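Local coordinates for protein salicylate 5-hydroxylase, large oxygenase component (PDB 7C8Z) that hydroxylates salicylate at carbon 5 to give gentisate, as the oxygenase component of an NADH-dependent system carrying a Rieske cluster and a mononuclear iron, at residues 83-88 against 119-124; 90-95 against 106-111; 102-107 against 138-143; 113-118 against 128-133. One frame throughout, in Å; residues are numbered along the deposited sequence.

Contact 1 (83-88 against 119-124); sequences FKRTVI and RERHGN
The phenyl ring of F83 lies flat over the peptide joining H122 to G123, with G123 N standing 3.4 Å above the ring plane over its centre and H122 C above the rim. With chi1 at 75°, CG sits between the backbone N and the carbonyl carbon, which folds the ring back across the partner strand where G123 has no side chain to obstruct it. In the backbone, F83 and G123 form an antiparallel hydrogen-bonded pair: F83 N to G123 O measures 2.8 Å, and G123 N to F83 O 3.0 Å. K84 and H122 follow as the non-hydrogen-bonded pair. R85 N still donates to R121 O, and the R85 side chain adds bonds beyond it. It runs extended and bends at chi3 (62°), so that R85 NE donates to E120 O at 3.0 Å; the acceptor lies in the guanidinium plane, but NE stands 54° out of the carbonyl plane. NH2 adds a weak bond to R119 O. R119 and R121 form salt bridges with acidic side chains of other chains, R119 also with E398 of the second subunit. In the sheet, strand 82-88 is bordered by strand 91-97, whose I94 and V96 touch F83, and by 122-124, the outermost strand within the chain.

Contact 2 (90-95 against 106-111); sequences ERSVIM and VENVCA. With FES (Fe2/s2 (inorganic) cluster), chain I.
R91 and E107 meet side-on, the guanidinium presenting NE and NH2 to the two carboxylate oxygens while the planes of the groups are turned 45° apart. R91 NE reaches E107 OE1 at 3.0 Å, and R91 NH2 reaches E107 OE2 at 2.9 Å. The twist makes the two bonds unequal in direction: OE1 lies in the guanidinium plane but is met from above the carboxylate, whereas OE2 is met on its syn side. E107 holds CG opposite its backbone N (chi1 -179°) and stays extended, and R91 curls toward it through a bend at chi3. Next along, S92 and N108 are joined twice, by N108 N to S92 O at 2.8 Å and by a weak bond from N108 ND2 to S92 OG. N108 OD1 accepts from C118 N, which fixes the amide's rotation, and I94 slants across that amide. The hairpin itself is secured by reciprocal backbone bonds between I94 and V106. N108 centres an inverse gamma turn that leads the chain off to C110, whose SG is 2.7 Å from FE2 of the cluster. E107 also forms a salt bridge with K403 and accepts a hydrogen bond from Q402, both of the second subunit, tying the hairpin to the subunit interface; with R91 and K403 beside it, the buried carboxylate would probably stay ionised.

Contact 3 (102-107 against 138-143); sequences GINVVE and SLKGDL
N104 bonds L139 from an unusual direction: its ND2 stands well above the carbonyl plane, 59° out of it, with a C=O...donor angle of only 108°. Seen from the donor the geometry is regular, since L139 O lies close to the amide plane of N104 and the N-H points at it almost straight (167°), N104 ND2 to L139 O being 2.6 Å. The K140 side chain crosses the same amide obliquely, its CG 3.4 Å from N104 ND2. Two residues on, V106 lays CG1 against the turn backbone, 3.6 Å from K140 O and 4.0 Å from G141 CA. The turn, type I from S138 to G141, is braced internally: S138 OG accepts from K140 N, forming an ST turn, and also from D142 N. The contact sets this turn, which follows strand 135-137, against the sheet face carrying N104 and V106, on the inner strand 103-107. N104 ND2 has a second acceptor, D98, which also forms a salt bridge with K140 NZ; these two donors would favour a charged D98 carboxylate beside the turn.

Contact 4 (113-118 against 128-133); sequences RGMRFC and FFCPYH. With FES (Fe2/s2 (inorganic) cluster), chain I.
One face of the R113 guanidinium carries H133 CE1, 3.5 Å above the plane and offset toward the rim, with the two planes 55° apart. The same CE1 lies 3.3 Å above the centre of the Y132 ring, so this corner of the imidazole meets two flat groups, while S1 of the cluster sits at the H133 ring edge. R113 NH2 and H133 NE2, 3.3 Å apart, do not bond each other; both turn to D240 of the second subunit. M115 packs on C130 and P131: with CG opposite the backbone N (chi1 166°), M115 CE comes within 3.4 Å of C130 SG, and its sulfur lies obliquely beside the Y132 ring as a Met-aromatic contact. F117 continues the apolar layer, with F117 CE1 3.7 Å from F128 CB and F117 CB against C130 SG. H133 ND1 binds FE1 at 2.5 Å, and C130 SG is 2.7 Å from FE2. Together with C110 and H112 from the other loop these ligands make the two-cysteine, two-histidine Rieske site. H133 abuts H243 and D240 of the second subunit, consistent with the route from Rieske cluster to mononuclear iron across the subunit boundary in ring-hydroxylating oxygenases.

How the contacts relate
Contacts 1 and 2 lie in one antiparallel sheet, where the neighbouring strands 82-88 and 91-97 are joined by K84 N to M95 O and V93 N to T86 O, both 2.9 Å. Contact 3 shares V106 and E107 with contact 2, so strand 103-107 serves the hairpin and the turn together. Between contacts 2 and 4, N108 OD1 reaches C118 N at 2.8 Å and C110 N meets M115 O at 2.9 Å; both fold the loop that carries C110 back on itself, so that its later part, 113-118, can pack against 128-133, which brings C130 and H133. F128 CE2 lies 3.8 Å from V106 CG2, connecting contacts 4 and 3. Only contacts 2 and 4 touch the cluster; the R119 side chain in contact 1 stays about 11 Å away.

Contact 1 (83-88 against 119-124)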
loop_
_atom_site.group_PDB
_atom_site.type_symbol
_atom_site.label_atom_id
_atom_site.label_comp_id
_atom_site.label_asym_id
_atom_site.label_seq_id
_atom_site.Cartn_x
_atom_site.Cartn_y
_atom_site.Cartn_z
ATOM N N PHE A 83 -7.118 23.292 -21.183
ATOM C CA PHE A 83 -7.901 22.645 -20.144
ATOM C C PHE A 83 -7.016 22.250 -18.968
ATOM O O PHE A 83 -5.821 21.966 -19.129
ATOM C CB PHE A 83 -8.638 21.404 -20.687
ATOM C CG PHE A 83 -7.746 20.206 -20.912
ATOM C CD1 PHE A 83 -7.460 19.323 -19.876
ATOM C CD2 PHE A 83 -7.218 19.947 -22.166
ATOM C CE1 PHE A 83 -6.651 18.228 -20.081
ATOM C CE2 PHE A 83 -6.416 18.847 -22.379
ATOM C CZ PHE A 83 -6.126 17.989 -21.334
ATOM N N LYS A 84 -7.635 22.234 -17.788
ATOM C CA LYS A 84 -7.042 21.720 -16.561
ATOM C C LYS A 84 -8.050 20.783 -15.910
ATOM O O LYS A 84 -9.205 21.167 -15.694
ATOM C CB LYS A 84 -6.662 22.857 -15.607
ATOM C CG LYS A 84 -5.987 22.391 -14.331
ATOM C CD LYS A 84 -6.128 23.419 -13.213
ATOM C CE LYS A 84 -5.998 22.763 -11.844
ATOM N NZ LYS A 84 -5.675 23.735 -10.765
ATOM N N ARG A 85 -7.635 19.545 -15.645
ATOM C CA ARG A 85 -8.481 18.616 -14.910
ATOM C C ARG A 85 -8.325 18.858 -13.413
ATOM O O ARG A 85 -7.211 19.033 -12.911
ATOM C CB ARG A 85 -8.130 17.168 -15.265
ATOM C CG ARG A 85 -8.875 16.113 -14.438
ATOM C CD ARG A 85 -8.653 14.695 -14.955
ATOM N NE ARG A 85 -7.246 14.294 -14.902
ATOM C CZ ARG A 85 -6.646 13.741 -13.847
ATOM N NH1 ARG A 85 -7.317 13.510 -12.724
ATOM N NH2 ARG A 85 -5.361 13.420 -13.914
ATOM N N THR A 86 -9.443 18.851 -12.696
ATOM C CA THR A 86 -9.439 19.069 -11.254
ATOM C C THR A 86 -10.601 18.279 -10.662
ATOM O O THR A 86 -11.177 17.411 -11.327
ATOM C CB THR A 86 -9.506 20.576 -10.939
ATOM O OG1 THR A 86 -9.349 20.788 -9.528
ATOM C CG2 THR A 86 -10.835 21.161 -11.395
ATOM N N VAL A 87 -10.964 18.582 -9.415
ATOM C CA VAL A 87 -11.965 17.800 -8.705
ATOM C C VAL A 87 -12.860 18.718 -7.880
ATOM O O VAL A 87 -12.465 19.819 -7.484
ATOM C CB VAL A 87 -11.308 16.727 -7.808
ATOM C CG1 VAL A 87 -10.865 17.335 -6.488
ATOM C CG2 VAL A 87 -12.260 15.564 -7.579
ATOM N N ILE A 88 -14.087 18.256 -7.644
ATOM C CA ILE A 88 -15.017 18.887 -6.715
ATOM C C ILE A 88 -15.569 17.791 -5.818
ATOM O O ILE A 88 -16.247 16.873 -6.298
ATOM C CB ILE A 88 -16.155 19.630 -7.433
ATOM C CG1 ILE A 88 -15.608 20.863 -8.157
ATOM C CG2 ILE A 88 -17.226 20.035 -6.429
ATOM C CD1 ILE A 88 -16.655 21.644 -8.913
ATOM N N ARG A 119 -7.606 11.977 -18.904
ATOM C CA ARG A 119 -6.561 11.367 -18.098
ATOM C C ARG A 119 -5.403 12.299 -17.803
ATOM O O ARG A 119 -4.749 12.139 -16.769
ATOM C CB ARG A 119 -6.023 10.114 -18.792
ATOM C CG ARG A 119 -7.034 9.003 -18.847
ATOM C CD ARG A 119 -7.027 8.268 -17.537
ATOM N NE ARG A 119 -8.342 8.187 -16.924
ATOM C CZ ARG A 119 -8.536 7.812 -15.666
ATOM N NH1 ARG A 119 -7.498 7.487 -14.907
ATOM N NH2 ARG A 119 -9.762 7.751 -15.172
ATOM N N GLU A 120 -5.121 13.248 -18.690
ATOM C CA GLU A 120 -4.078 14.223 -18.430
ATOM C C GLU A 120 -4.565 15.237 -17.405
ATOM O O GLU A 120 -5.766 15.418 -17.194
ATOM C CB GLU A 120 -3.662 14.925 -19.728
ATOM C CG GLU A 120 -3.039 14.002 -20.765
ATOM C CD GLU A 120 -1.590 13.674 -20.444
ATOM O OE1 GLU A 120 -1.012 14.357 -19.569
ATOM O OE2 GLU A 120 -1.029 12.735 -21.054
ATOM N N ARG A 121 -3.612 15.890 -16.739
ATOM C CA ARG A 121 -3.973 16.980 -15.837
ATOM C C ARG A 121 -4.331 18.243 -16.608
ATOM O O ARG A 121 -5.250 18.975 -16.219
ATOM C CB ARG A 121 -2.830 17.287 -14.877
ATOM C CG ARG A 121 -2.578 16.260 -13.801
ATOM C CD ARG A 121 -1.207 16.518 -13.204
ATOM N NE ARG A 121 -1.124 16.148 -11.798
ATOM C CZ ARG A 121 0.017 15.863 -11.181
ATOM N NH1 ARG A 121 1.165 15.907 -11.852
ATOM N NH2 ARG A 121 0.013 15.528 -9.900
ATOM N N HIS A 122 -3.612 18.518 -17.694
ATOM C CA HIS A 122 -3.785 19.753 -18.438
ATOM C C HIS A 122 -3.417 19.509 -19.891
ATOM O O HIS A 122 -2.797 18.504 -20.236
ATOM C CB HIS A 122 -2.924 20.872 -17.856
ATOM C CG HIS A 122 -1.466 20.707 -18.138
ATOM N ND1 HIS A 122 -0.647 19.910 -17.367
ATOM C CD2 HIS A 122 -0.680 21.227 -19.109
ATOM C CE1 HIS A 122 0.582 19.949 -17.850
ATOM N NE2 HIS A 122 0.589 20.743 -18.905
ATOM N N GLY A 123 -3.800 20.448 -20.744
ATOM C CA GLY A 123 -3.422 20.344 -22.144
ATOM C C GLY A 123 -4.270 21.264 -23.004
ATOM O O GLY A 123 -4.833 22.239 -22.521
ATOM N N ASN A 124 -4.354 20.919 -24.288
ATOM C CA ASN A 124 -5.118 21.718 -25.241
ATOM C C ASN A 124 -5.921 20.790 -26.138
ATOM O O ASN A 124 -5.345 19.945 -26.824
ATOM C CB ASN A 124 -4.201 22.605 -26.079
ATOM C CG ASN A 124 -4.975 23.454 -27.058
ATOM O OD1 ASN A 124 -5.375 22.984 -28.123
ATOM N ND2 ASN A 124 -5.209 24.709 -26.698
#

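Contact 2 (90-95 against 106-111)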
loop_
_atom_site.group_PDB
_atom_site.type_symbol
_atom_site.label_atom_id
_atom_site.label_comp_id
_atom_site.label_asym_id
_atom_site.label_seq_id
_atom_site.Cartn_x
_atom_site.Cartn_y
_atom_site.Cartn_z
ATOM N N GLU A 90 -15.371 14.555 -4.593
ATOM C CA GLU A 90 -14.667 13.410 -5.153
ATOM C C GLU A 90 -15.024 13.190 -6.613
ATOM O O GLU A 90 -14.803 12.101 -7.147
ATOM C CB GLU A 90 -14.962 12.154 -4.338
ATOM C CG GLU A 90 -14.480 12.252 -2.907
ATOM C CD GLU A 90 -14.447 10.910 -2.221
ATOM O OE1 GLU A 90 -14.777 9.904 -2.881
ATOM O OE2 GLU A 90 -14.077 10.858 -1.030
ATOM N N ARG A 91 -15.549 14.211 -7.279
ATOM C CA ARG A 91 -16.002 14.100 -8.658
ATOM C C ARG A 91 -15.038 14.859 -9.559
ATOM O O ARG A 91 -14.866 16.075 -9.408
ATOM C CB ARG A 91 -17.429 14.628 -8.804
ATOM C CG ARG A 91 -18.454 13.710 -8.176
ATOM C CD ARG A 91 -19.803 14.368 -8.044
ATOM N NE ARG A 91 -20.538 14.406 -9.300
ATOM C CZ ARG A 91 -21.757 14.915 -9.420
ATOM N NH1 ARG A 91 -22.367 15.426 -8.356
ATOM N NH2 ARG A 91 -22.367 14.918 -10.595
ATOM N N SER A 92 -14.399 14.131 -10.474
ATOM C CA SER A 92 -13.472 14.741 -11.415
ATOM C C SER A 92 -14.217 15.637 -12.399
ATOM O O SER A 92 -15.244 15.241 -12.964
ATOM C CB SER A 92 -12.706 13.655 -12.170
ATOM O OG SER A 92 -11.475 14.150 -12.667
ATOM N N VAL A 93 -13.694 16.846 -12.609
ATOM C CA VAL A 93 -14.240 17.789 -13.572
ATOM C C VAL A 93 -13.093 18.352 -14.402
ATOM O O VAL A 93 -11.919 18.217 -14.060
ATOM C CB VAL A 93 -15.043 18.925 -12.905
ATOM C CG1 VAL A 93 -16.322 18.378 -12.292
ATOM C CG2 VAL A 93 -14.195 19.642 -11.865
ATOM N N ILE A 94 -13.458 18.988 -15.510
ATOM C CA ILE A 94 -12.518 19.608 -16.434
ATOM C C ILE A 94 -12.909 21.069 -16.599
ATOM O O ILE A 94 -14.076 21.376 -16.887
ATOM C CB ILE A 94 -12.508 18.882 -17.791
ATOM C CG1 ILE A 94 -12.336 17.373 -17.580
ATOM C CG2 ILE A 94 -11.427 19.450 -18.709
ATOM C CD1 ILE A 94 -12.799 16.545 -18.739
ATOM N N MET A 95 -11.936 21.963 -16.409
ATOM C CA MET A 95 -12.103 23.398 -16.610
ATOM C C MET A 95 -11.365 23.766 -17.890
ATOM O O MET A 95 -10.137 23.646 -17.956
ATOM C CB MET A 95 -11.559 24.180 -15.416
ATOM C CG MET A 95 -11.337 25.658 -15.694
ATOM S SD MET A 95 -10.461 26.520 -14.371
ATOM C CE MET A 95 -8.758 26.198 -14.820
ATOM N N VAL A 106 -17.028 20.988 -17.027
ATOM C CA VAL A 106 -17.858 19.820 -17.290
ATOM C C VAL A 106 -17.384 18.664 -16.421
ATOM O O VAL A 106 -16.243 18.624 -15.963
ATOM C CB VAL A 106 -17.839 19.420 -18.777
ATOM C CG1 VAL A 106 -18.286 20.589 -19.643
ATOM C CG2 VAL A 106 -16.444 18.939 -19.174
ATOM N N GLU A 107 -18.278 17.708 -16.201
ATOM C CA GLU A 107 -17.929 16.540 -15.409
ATOM C C GLU A 107 -17.136 15.546 -16.251
ATOM O O GLU A 107 -17.492 15.258 -17.395
ATOM C CB GLU A 107 -19.188 15.881 -14.848
ATOM C CG GLU A 107 -18.904 14.661 -13.990
ATOM C CD GLU A 107 -20.020 14.354 -13.017
ATOM O OE1 GLU A 107 -19.765 13.622 -12.039
ATOM O OE2 GLU A 107 -21.149 14.842 -13.231
ATOM N N ASN A 108 -16.055 15.020 -15.670
ATOM C CA ASN A 108 -15.154 14.098 -16.357
ATOM C C ASN A 108 -15.710 12.680 -16.345
ATOM O O ASN A 108 -15.015 11.739 -15.949
ATOM C CB ASN A 108 -13.767 14.127 -15.698
ATOM C CG ASN A 108 -12.700 13.402 -16.515
ATOM O OD1 ASN A 108 -12.919 13.032 -17.666
ATOM N ND2 ASN A 108 -11.541 13.193 -15.909
ATOM N N VAL A 109 -16.960 12.518 -16.772
ATOM C CA VAL A 109 -17.616 11.216 -16.843
ATOM C C VAL A 109 -18.352 11.127 -18.170
ATOM O O VAL A 109 -19.093 12.045 -18.533
ATOM C CB VAL A 109 -18.598 10.999 -15.676
ATOM C CG1 VAL A 109 -19.327 9.674 -15.833
ATOM C CG2 VAL A 109 -17.869 11.052 -14.349
ATOM N N CYS A 110 -18.161 10.025 -18.888
ATOM C CA CYS A 110 -18.783 9.912 -20.193
ATOM C C CYS A 110 -20.257 9.543 -20.074
ATOM O O CYS A 110 -20.712 8.974 -19.080
ATOM C CB CYS A 110 -18.085 8.871 -21.053
ATOM S SG CYS A 110 -19.013 8.609 -22.578
ATOM N N ALA A 111 -21.004 9.863 -21.129
ATOM C CA ALA A 111 -22.437 9.615 -21.147
ATOM C C ALA A 111 -22.790 8.198 -21.577
ATOM O O ALA A 111 -23.854 7.697 -21.199
ATOM C CB ALA A 111 -23.126 10.626 -22.067
HETATM FE FE1 FES I . -18.320 4.171 -24.570
HETATM FE FE2 FES I . -17.249 6.925 -23.713
HETATM S S1 FES I . -17.734 6.002 -25.634
HETATM S S2 FES I . -17.817 5.110 -22.656
#

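Contact 3 (102-107 against 138-143)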
loop_
_atom_site.group_PDB
_atom_site.type_symbol
_atom_site.label_atom_id
_atom_site.label_comp_id
_atom_site.label_asym_id
_atom_site.label_seq_id
_atom_site.Cartn_x
_atom_site.Cartn_y
_atom_site.Cartn_z
ATOM N N GLY A 102 -14.778 32.422 -22.878
ATOM C CA GLY A 102 -15.319 32.063 -21.584
ATOM C C GLY A 102 -14.672 30.799 -21.037
ATOM O O GLY A 102 -13.726 30.248 -21.602
ATOM N N ILE A 103 -15.199 30.338 -19.904
ATOM C CA ILE A 103 -14.666 29.169 -19.212
ATOM C C ILE A 103 -15.802 28.188 -18.955
ATOM O O ILE A 103 -16.769 28.525 -18.265
ATOM C CB ILE A 103 -13.971 29.552 -17.896
ATOM C CG1 ILE A 103 -12.737 30.399 -18.191
ATOM C CG2 ILE A 103 -13.594 28.303 -17.103
ATOM C CD1 ILE A 103 -12.108 30.991 -16.962
ATOM N N ASN A 104 -15.683 26.981 -19.501
ATOM C CA ASN A 104 -16.629 25.905 -19.247
ATOM C C ASN A 104 -16.058 24.935 -18.222
ATOM O O ASN A 104 -14.846 24.719 -18.150
ATOM C CB ASN A 104 -16.966 25.135 -20.530
ATOM C CG ASN A 104 -17.068 26.030 -21.755
ATOM O OD1 ASN A 104 -17.448 27.197 -21.657
ATOM N ND2 ASN A 104 -16.745 25.476 -22.921
ATOM N N VAL A 105 -16.944 24.353 -17.419
ATOM C CA VAL A 105 -16.570 23.305 -16.478
ATOM C C VAL A 105 -17.548 22.154 -16.650
ATOM O O VAL A 105 -18.756 22.325 -16.448
ATOM C CB VAL A 105 -16.560 23.797 -15.024
ATOM C CG1 VAL A 105 -16.474 22.611 -14.070
ATOM C CG2 VAL A 105 -15.396 24.744 -14.805
ATOM N N VAL A 106 -17.028 20.988 -17.027
ATOM C CA VAL A 106 -17.858 19.820 -17.290
ATOM C C VAL A 106 -17.384 18.664 -16.421
ATOM O O VAL A 106 -16.243 18.624 -15.963
ATOM C CB VAL A 106 -17.839 19.420 -18.777
ATOM C CG1 VAL A 106 -18.286 20.589 -19.643
ATOM C CG2 VAL A 106 -16.444 18.939 -19.174
ATOM N N GLU A 107 -18.278 17.708 -16.201
ATOM C CA GLU A 107 -17.929 16.540 -15.409
ATOM C C GLU A 107 -17.136 15.546 -16.251
ATOM O O GLU A 107 -17.492 15.258 -17.395
ATOM C CB GLU A 107 -19.188 15.881 -14.848
ATOM C CG GLU A 107 -18.904 14.661 -13.990
ATOM C CD GLU A 107 -20.020 14.354 -13.017
ATOM O OE1 GLU A 107 -19.765 13.622 -12.039
ATOM O OE2 GLU A 107 -21.149 14.842 -13.231
ATOM N N SER A 138 -18.403 18.620 -27.558
ATOM C CA SER A 138 -17.897 19.983 -27.615
ATOM C C SER A 138 -17.144 20.334 -26.326
ATOM O O SER A 138 -17.293 19.689 -25.284
ATOM C CB SER A 138 -19.038 20.974 -27.841
ATOM O OG SER A 138 -19.889 21.057 -26.711
ATOM N N LEU A 139 -16.367 21.417 -26.392
ATOM C CA LEU A 139 -15.723 21.936 -25.192
ATOM C C LEU A 139 -16.719 22.485 -24.178
ATOM O O LEU A 139 -16.305 22.885 -23.081
ATOM C CB LEU A 139 -14.704 23.015 -25.564
ATOM C CG LEU A 139 -13.457 22.540 -26.315
ATOM C CD1 LEU A 139 -12.568 23.716 -26.680
ATOM C CD2 LEU A 139 -12.682 21.505 -25.497
ATOM N N LYS A 140 -18.009 22.518 -24.513
ATOM C CA LYS A 140 -19.056 22.874 -23.568
ATOM C C LYS A 140 -19.756 21.656 -22.985
ATOM O O LYS A 140 -20.609 21.815 -22.104
ATOM C CB LYS A 140 -20.094 23.782 -24.239
ATOM C CG LYS A 140 -19.529 25.088 -24.774
ATOM C CD LYS A 140 -20.633 25.994 -25.297
ATOM C CE LYS A 140 -20.659 27.309 -24.541
ATOM N NZ LYS A 140 -19.495 28.174 -24.884
ATOM N N GLY A 141 -19.423 20.453 -23.458
ATOM C CA GLY A 141 -20.012 19.229 -22.959
ATOM C C GLY A 141 -21.108 18.640 -23.819
ATOM O O GLY A 141 -21.678 17.609 -23.439
ATOM N N ASP A 142 -21.417 19.251 -24.959
ATOM C CA ASP A 142 -22.500 18.773 -25.809
ATOM C C ASP A 142 -22.020 17.615 -26.677
ATOM O O ASP A 142 -20.996 17.723 -27.357
ATOM C CB ASP A 142 -23.022 19.909 -26.687
ATOM C CG ASP A 142 -23.550 21.071 -25.880
ATOM O OD1 ASP A 142 -24.357 20.832 -24.957
ATOM O OD2 ASP A 142 -23.163 22.224 -26.170
ATOM N N LEU A 143 -22.771 16.517 -26.662
ATOM C CA LEU A 143 -22.443 15.333 -27.455
ATOM C C LEU A 143 -22.562 15.652 -28.942
ATOM O O LEU A 143 -23.671 15.808 -29.463
ATOM C CB LEU A 143 -23.367 14.182 -27.069
ATOM C CG LEU A 143 -23.200 12.886 -27.858
ATOM C CD1 LEU A 143 -21.752 12.423 -27.820
ATOM C CD2 LEU A 143 -24.135 11.815 -27.318
#

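Contact 4 (113-118 against 128-133)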
loop_
_atom_site.group_PDB
_atom_site.type_symbol
_atom_site.label_atom_id
_atom_site.label_comp_id
_atom_site.label_asym_id
_atom_site.label_seq_id
_atom_site.Cartn_x
_atom_site.Cartn_y
_atom_site.Cartn_z
ATOM N N ARG A 113 -21.016 4.926 -21.087
ATOM C CA ARG A 113 -20.898 3.992 -19.974
ATOM C C ARG A 113 -20.063 4.570 -18.839
ATOM O O ARG A 113 -19.362 3.835 -18.139
ATOM C CB ARG A 113 -20.327 2.654 -20.440
ATOM C CG ARG A 113 -21.318 1.802 -21.226
ATOM C CD ARG A 113 -20.769 0.405 -21.488
ATOM N NE ARG A 113 -20.933 0.013 -22.884
ATOM C CZ ARG A 113 -20.189 -0.902 -23.497
ATOM N NH1 ARG A 113 -19.219 -1.525 -22.837
ATOM N NH2 ARG A 113 -20.413 -1.190 -24.773
ATOM N N GLY A 114 -20.136 5.884 -18.645
ATOM C CA GLY A 114 -19.603 6.511 -17.455
ATOM C C GLY A 114 -18.100 6.497 -17.316
ATOM O O GLY A 114 -17.595 6.749 -16.221
ATOM N N MET A 115 -17.363 6.231 -18.391
ATOM C CA MET A 115 -15.909 6.181 -18.289
ATOM C C MET A 115 -15.332 7.565 -18.006
ATOM O O MET A 115 -15.702 8.554 -18.646
ATOM C CB MET A 115 -15.298 5.608 -19.565
ATOM C CG MET A 115 -13.802 5.840 -19.664
ATOM S SD MET A 115 -12.971 4.601 -20.659
ATOM C CE MET A 115 -12.058 5.633 -21.799
ATOM N N ARG A 116 -14.413 7.629 -17.050
ATOM C CA ARG A 116 -13.678 8.856 -16.754
ATOM C C ARG A 116 -12.622 9.055 -17.839
ATOM O O ARG A 116 -11.512 8.534 -17.744
ATOM C CB ARG A 116 -13.066 8.769 -15.363
ATOM C CG ARG A 116 -12.633 10.094 -14.803
ATOM C CD ARG A 116 -11.645 9.894 -13.694
ATOM N NE ARG A 116 -12.288 9.800 -12.392
ATOM C CZ ARG A 116 -11.630 9.905 -11.244
ATOM N NH1 ARG A 116 -10.317 10.104 -11.262
ATOM N NH2 ARG A 116 -12.279 9.818 -10.086
ATOM N N PHE A 117 -12.959 9.840 -18.866
ATOM C CA PHE A 117 -12.211 9.834 -20.120
ATOM C C PHE A 117 -10.990 10.747 -20.131
ATOM O O PHE A 117 -10.039 10.477 -20.872
ATOM C CB PHE A 117 -13.130 10.213 -21.287
ATOM C CG PHE A 117 -13.813 11.538 -21.118
ATOM C CD1 PHE A 117 -13.213 12.702 -21.568
ATOM C CD2 PHE A 117 -15.053 11.618 -20.507
ATOM C CE1 PHE A 117 -13.834 13.925 -21.406
ATOM C CE2 PHE A 117 -15.680 12.834 -20.347
ATOM C CZ PHE A 117 -15.069 13.991 -20.798
ATOM N N CYS A 118 -10.973 11.814 -19.350
ATOM C CA CYS A 118 -9.852 12.744 -19.393
ATOM C C CYS A 118 -8.792 12.290 -18.396
ATOM O O CYS A 118 -9.046 12.222 -17.189
ATOM C CB CYS A 118 -10.310 14.167 -19.084
ATOM S SG CYS A 118 -8.997 15.410 -19.087
ATOM N N PHE A 128 -13.699 17.314 -26.350
ATOM C CA PHE A 128 -13.483 16.172 -25.480
ATOM C C PHE A 128 -13.910 14.923 -26.238
ATOM O O PHE A 128 -14.784 14.975 -27.104
ATOM C CB PHE A 128 -14.260 16.320 -24.171
ATOM C CG PHE A 128 -13.864 17.533 -23.374
ATOM C CD1 PHE A 128 -12.539 17.733 -23.006
ATOM C CD2 PHE A 128 -14.805 18.488 -23.023
ATOM C CE1 PHE A 128 -12.164 18.850 -22.287
ATOM C CE2 PHE A 128 -14.438 19.611 -22.309
ATOM C CZ PHE A 128 -13.111 19.793 -21.939
ATOM N N PHE A 129 -13.259 13.802 -25.950
ATOM C CA PHE A 129 -13.663 12.573 -26.615
ATOM C C PHE A 129 -13.292 11.376 -25.758
ATOM O O PHE A 129 -12.238 11.353 -25.115
ATOM C CB PHE A 129 -13.050 12.454 -28.019
ATOM C CG PHE A 129 -11.716 11.766 -28.052
ATOM C CD1 PHE A 129 -10.560 12.456 -27.722
ATOM C CD2 PHE A 129 -11.614 10.436 -28.427
ATOM C CE1 PHE A 129 -9.331 11.831 -27.752
ATOM C CE2 PHE A 129 -10.388 9.805 -28.462
ATOM C CZ PHE A 129 -9.243 10.503 -28.123
ATOM N N CYS A 130 -14.174 10.408 -25.735
ATOM C CA CYS A 130 -13.888 9.177 -25.031
ATOM C C CYS A 130 -13.549 8.079 -26.016
ATOM O O CYS A 130 -14.353 7.795 -26.926
ATOM C CB CYS A 130 -15.068 8.753 -24.173
ATOM S SG CYS A 130 -14.650 7.413 -23.053
ATOM N N PRO A 131 -12.392 7.435 -25.829
ATOM C CA PRO A 131 -11.889 6.480 -26.820
ATOM C C PRO A 131 -12.421 5.070 -26.672
ATOM O O PRO A 131 -12.136 4.243 -27.546
ATOM C CB PRO A 131 -10.376 6.501 -26.562
ATOM C CG PRO A 131 -10.263 6.770 -25.101
ATOM C CD PRO A 131 -11.418 7.682 -24.750
ATOM N N TYR A 132 -13.169 4.763 -25.611
ATOM C CA TYR A 132 -13.760 3.433 -25.505
ATOM C C TYR A 132 -14.619 3.133 -26.727
ATOM O O TYR A 132 -14.462 2.089 -27.372
ATOM C CB TYR A 132 -14.574 3.316 -24.214
ATOM C CG TYR A 132 -14.796 1.890 -23.742
ATOM C CD1 TYR A 132 -14.366 0.804 -24.503
ATOM C CD2 TYR A 132 -15.442 1.629 -22.538
ATOM C CE1 TYR A 132 -14.574 -0.497 -24.075
ATOM C CE2 TYR A 132 -15.653 0.334 -22.102
ATOM C CZ TYR A 132 -15.216 -0.727 -22.872
ATOM O OH TYR A 132 -15.422 -2.021 -22.436
ATOM N N HIS A 133 -15.524 4.053 -27.075
ATOM C CA HIS A 133 -16.290 3.960 -28.313
ATOM C C HIS A 133 -16.267 5.284 -29.072
ATOM O O HIS A 133 -17.086 5.495 -29.973
ATOM C CB HIS A 133 -17.718 3.497 -28.022
ATOM C CG HIS A 133 -17.778 2.231 -27.224
ATOM N ND1 HIS A 133 -17.511 2.190 -25.872
ATOM C CD2 HIS A 133 -18.044 0.955 -27.590
ATOM C CE1 HIS A 133 -17.626 0.949 -25.436
ATOM N NE2 HIS A 133 -17.948 0.179 -26.459
HETATM FE FE1 FES I . -18.320 4.171 -24.570
HETATM FE FE2 FES I . -17.249 6.925 -23.713
HETATM S S1 FES I . -17.734 6.002 -25.634
HETATM S S2 FES I . -17.817 5.110 -22.656
#